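Local coordinates for protein gdp-l-fucose synthetase (Naegleria fowleri, PDB 6AQZ) that binds NADP and probably catalyses the NADPH-dependent last step of GDP-L-fucose synthesis from a GDP-4-keto-6-deoxymannose intermediate, at residues D166-G169 with R170-N173; N306-F309 with L310-N313. One frame throughout, in Å; residues are numbered along the deposited sequence.

Contact 1: D166-G169 with R170-N173; sequences DMLG and RWYN
D166 and R170 form a salt bridge one helical turn apart. R170 comes side-on, and two of its nitrogens, NE and NH2, reach the same oxygen. NE lies 3.0 Å from OD2 of D166, and NH2 lies 3.1 Å from that OD2. OD2 sits in the guanidinium plane, at its edge, but the carboxylate plane stands almost square to it, 88° away. NH2 uses the syn lone pair of OD2, while NE meets it from above the carboxylate plane. The R170 chain runs extended from CG to NE, which carries the guanidinium back along the helix to D166. H147 also bonds OD2, and E258 takes NH1 of R170. These partners probably favour a charged D166.

The apolar contacts follow the next positions round the helix. CB of M167 sits over the six-membered ring of W171, 3.7 Å from its centroid. Bends at chi2 (-52°) and chi3 (-58°) fold the M167 chain back, placing CE 3.5 Å from CZ2 of W171. SD stands obliquely to the ring in a looser Met-aromatic contact. L168 and Y172 run side by side, with CD1 of L168 3.8 Å from CE2 of Y172.

Backbone bonds of the i to i+4 type join all four residue pairs, from D166 with R170 to G169 with N173. NE1 of W171 bonds N156 of the second subunit, and its ring meets W102 there. This part of helix 156-179 is largely buried and packs against the second subunit, in a Rossmann-type fold of the extended short-chain dehydrogenase/reductase kind.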
loop_
_atom_site.group_PDB
_atom_site.type_symbol
_atom_site.label_atom_id
_atom_site.label_comp_id
_atom_site.label_asym_id
_atom_site.label_seq_id
_atom_site.Cartn_x
_atom_site.Cartn_y
_atom_site.Cartn_z
ATOM N N ASP A 166 2.529 3.406 8.106
ATOM C CA ASP A 166 3.753 4.168 8.264
ATOM C C ASP A 166 3.836 5.294 7.237
ATOM O O ASP A 166 4.140 6.446 7.594
ATOM C CB ASP A 166 4.962 3.237 8.161
ATOM C CG ASP A 166 6.285 4.011 8.031
ATOM O OD1 ASP A 166 6.636 4.741 8.973
ATOM O OD2 ASP A 166 6.981 3.882 6.996
ATOM N N MET A 167 3.558 4.986 5.950
ATOM C CA MET A 167 3.651 6.026 4.913
ATOM C C MET A 167 2.620 7.118 5.142
ATOM O O MET A 167 2.942 8.304 5.060
ATOM C CB MET A 167 3.478 5.462 3.498
ATOM C CG MET A 167 4.629 4.613 2.969
ATOM S SD MET A 167 6.246 5.426 3.117
ATOM C CE MET A 167 6.005 6.944 2.177
ATOM N N LEU A 168 1.385 6.741 5.489
ATOM C CA LEU A 168 0.358 7.758 5.681
ATOM C C LEU A 168 0.746 8.741 6.779
ATOM O O LEU A 168 0.461 9.940 6.670
ATOM C CB LEU A 168 -0.989 7.101 6.005
ATOM C CG LEU A 168 -2.113 8.143 6.135
ATOM C CD1 LEU A 168 -2.172 9.065 4.909
ATOM C CD2 LEU A 168 -3.467 7.462 6.393
ATOM N N GLY A 169 1.418 8.256 7.834
ATOM C CA GLY A 169 1.914 9.148 8.874
ATOM C C GLY A 169 2.960 10.121 8.348
ATOM O O GLY A 169 2.984 11.298 8.725
ATOM N N ARG A 170 3.872 9.631 7.508
ATOM C CA ARG A 170 4.874 10.529 6.952
ATOM C C ARG A 170 4.213 11.610 6.103
ATOM O O ARG A 170 4.561 12.793 6.202
ATOM C CB ARG A 170 5.882 9.730 6.132
ATOM C CG ARG A 170 6.575 8.624 6.908
ATOM C CD ARG A 170 7.414 7.790 5.947
ATOM N NE ARG A 170 7.990 6.626 6.595
ATOM C CZ ARG A 170 9.224 6.564 7.080
ATOM N NH1 ARG A 170 10.049 7.629 6.977
ATOM N NH2 ARG A 170 9.639 5.430 7.642
ATOM N N TRP A 171 3.204 11.221 5.322
ATOM C CA TRP A 171 2.497 12.166 4.469
ATOM C C TRP A 171 1.692 13.163 5.300
ATOM O O TRP A 171 1.640 14.351 4.968
ATOM C CB TRP A 171 1.594 11.391 3.505
ATOM C CG TRP A 171 2.373 10.546 2.551
ATOM C CD1 TRP A 171 3.604 10.834 2.033
ATOM C CD2 TRP A 171 2.000 9.264 2.013
ATOM N NE1 TRP A 171 4.011 9.827 1.197
ATOM C CE2 TRP A 171 3.050 8.852 1.160
ATOM C CE3 TRP A 171 0.888 8.429 2.169
ATOM C CZ2 TRP A 171 3.016 7.652 0.455
ATOM C CZ3 TRP A 171 0.860 7.230 1.475
ATOM C CH2 TRP A 171 1.920 6.853 0.628
ATOM N N TYR A 172 1.092 12.717 6.408
ATOM C CA TYR A 172 0.399 13.683 7.259
ATOM C C TYR A 172 1.379 14.604 7.980
ATOM O O TYR A 172 1.032 15.754 8.261
ATOM C CB TYR A 172 -0.518 12.996 8.283
ATOM C CG TYR A 172 -1.938 12.842 7.783
ATOM C CD1 TYR A 172 -2.641 13.940 7.296
ATOM C CD2 TYR A 172 -2.588 11.603 7.818
ATOM C CE1 TYR A 172 -3.933 13.807 6.845
ATOM C CE2 TYR A 172 -3.884 11.462 7.369
ATOM C CZ TYR A 172 -4.549 12.565 6.895
ATOM O OH TYR A 172 -5.832 12.420 6.451
ATOM N N ASN A 173 2.600 14.136 8.283
ATOM C CA ASN A 173 3.605 15.065 8.800
ATOM C C ASN A 173 3.931 16.129 7.761
ATOM O O ASN A 173 4.027 17.316 8.099
ATOM C CB ASN A 173 4.877 14.325 9.233
ATOM C CG ASN A 173 4.672 13.476 10.520
ATOM O OD1 ASN A 173 3.835 13.794 11.370
ATOM N ND2 ASN A 173 5.448 12.395 10.650
#

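Contact 2: N306-F309 with L310-N313; sequences NAKF and LRLN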
loop_
_atom_site.group_PDB
_atom_site.type_symbol
_atom_site.label_atom_id
_atom_site.label_comp_id
_atom_site.label_asym_id
_atom_site.label_seq_id
_atom_site.Cartn_x
_atom_site.Cartn_y
_atom_site.Cartn_z
ATOM N N ASN A 306 17.336 -3.928 18.602
ATOM C CA ASN A 306 16.863 -2.924 19.545
ATOM C C ASN A 306 17.867 -1.793 19.744
ATOM O O ASN A 306 17.794 -1.085 20.758
ATOM C CB ASN A 306 16.515 -3.564 20.890
ATOM C CG ASN A 306 17.731 -3.930 21.710
ATOM O OD1 ASN A 306 18.769 -4.311 21.186
ATOM N ND2 ASN A 306 17.579 -3.864 23.034
ATOM N N ALA A 307 18.787 -1.603 18.788
ATOM C CA ALA A 307 19.849 -0.616 18.949
ATOM C C ALA A 307 19.288 0.782 19.157
ATOM O O ALA A 307 19.851 1.569 19.925
ATOM C CB ALA A 307 20.786 -0.637 17.739
ATOM N N LYS A 308 18.202 1.128 18.464
ATOM C CA LYS A 308 17.720 2.505 18.547
ATOM C C LYS A 308 17.182 2.828 19.948
ATOM O O LYS A 308 17.549 3.845 20.553
ATOM C CB LYS A 308 16.669 2.766 17.472
ATOM C CG LYS A 308 16.146 4.178 17.558
ATOM C CD LYS A 308 15.965 4.803 16.203
ATOM C CE LYS A 308 14.715 4.328 15.527
ATOM N NZ LYS A 308 14.445 5.108 14.302
ATOM N N PHE A 309 16.309 1.974 20.475
ATOM C CA PHE A 309 15.766 2.197 21.805
ATOM C C PHE A 309 16.859 2.098 22.862
ATOM O O PHE A 309 16.894 2.889 23.814
ATOM C CB PHE A 309 14.640 1.183 22.080
ATOM C CG PHE A 309 13.882 1.464 23.324
ATOM C CD1 PHE A 309 14.343 1.006 24.548
ATOM C CD2 PHE A 309 12.727 2.227 23.285
ATOM C CE1 PHE A 309 13.638 1.269 25.720
ATOM C CE2 PHE A 309 12.017 2.503 24.460
ATOM C CZ PHE A 309 12.478 2.022 25.677
ATOM N N LEU A 310 17.786 1.153 22.689
ATOM C CA LEU A 310 18.887 1.027 23.635
ATOM C C LEU A 310 19.767 2.273 23.620
ATOM O O LEU A 310 20.277 2.699 24.657
ATOM C CB LEU A 310 19.697 -0.224 23.305
ATOM C CG LEU A 310 20.944 -0.386 24.159
ATOM C CD1 LEU A 310 20.537 -0.828 25.555
ATOM C CD2 LEU A 310 21.882 -1.373 23.516
ATOM N N ARG A 311 19.963 2.866 22.449
ATOM C CA ARG A 311 20.741 4.094 22.360
ATOM C C ARG A 311 19.948 5.295 22.871
ATOM O O ARG A 311 20.519 6.198 23.490
ATOM C CB ARG A 311 21.225 4.291 20.917
ATOM C CG ARG A 311 21.589 5.709 20.539
ATOM C CD ARG A 311 22.146 5.817 19.095
ATOM N NE ARG A 311 21.116 5.645 18.064
ATOM C CZ ARG A 311 20.251 6.597 17.720
ATOM N NH1 ARG A 311 20.281 7.781 18.327
ATOM N NH2 ARG A 311 19.355 6.376 16.769
ATOM N N LEU A 312 18.636 5.334 22.623
ATOM C CA LEU A 312 17.868 6.505 23.027
ATOM C C LEU A 312 17.443 6.444 24.490
ATOM O O LEU A 312 17.266 7.491 25.123
ATOM C CB LEU A 312 16.645 6.665 22.124
ATOM C CG LEU A 312 17.073 7.151 20.737
ATOM C CD1 LEU A 312 15.888 7.430 19.842
ATOM C CD2 LEU A 312 17.959 8.392 20.901
ATOM N N ASN A 313 17.321 5.249 25.060
ATOM C CA ASN A 313 16.860 5.086 26.438
ATOM C C ASN A 313 17.722 4.025 27.103
ATOM O O ASN A 313 17.259 2.920 27.408
ATOM C CB ASN A 313 15.372 4.720 26.456
ATOM C CG ASN A 313 14.742 4.808 27.834
ATOM O OD1 ASN A 313 15.378 5.212 28.813
ATOM N ND2 ASN A 313 13.451 4.482 27.901
#
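F309 and N313 lie side by side across the last turn of a short helix. CB of N313 stands over one face of the F309 ring, 4.2 Å from its centroid, in a CH-pi contact displaced toward the rim. The amide follows the ring outward, and ND2 of N313 comes 3.5 Å from CZ of F309. Amide and ring planes are 52° apart, so the two do not stack flat.

The aliphatic part of K308 makes further side-chain contacts. Its CG is 4.0 Å from CD1 of L312, and its CD is 3.8 Å from NH2 of R311. The K308 chain bends at chi3 (78°), and its NZ goes to Y254 and the carbonyl of P259. R311 pairs with E13 through NH1. NZ of K308 and NH2 of R311 remain 5.6 Å apart.

Four backbone bonds of the i to i+4 type span the turn. The first runs from N of L310 to O of N306, 3.0 Å. The last, from N of N313 to O of F309, is 2.7 Å.

The helix 307-312 lies against helix 240-253, where F309 meets W249 edge-to-face and touches M246. F309 and K308 also rest on I260 of strand 260-262.

Both contacts are local, so neither closes a long loop. Contact 1 comes first, midway along helix 156-179, which follows strand 123-127 and leads into strand 184-194 of the main sheet. Contact 2 comes much later, as a single short helix between strand 289-292 and helix 321-335. They lie in series along the chain and do not nest or cross. The nearest atoms of contact 1 and contact 2 are about 8 Å apart. E258 and P259, just before strand 260-262, are touched by both, by R170 from contact 1 and by K308 from contact 2. Contact 1 ties its helix to the second subunit, whereas no other chain of the dimer touches contact 2.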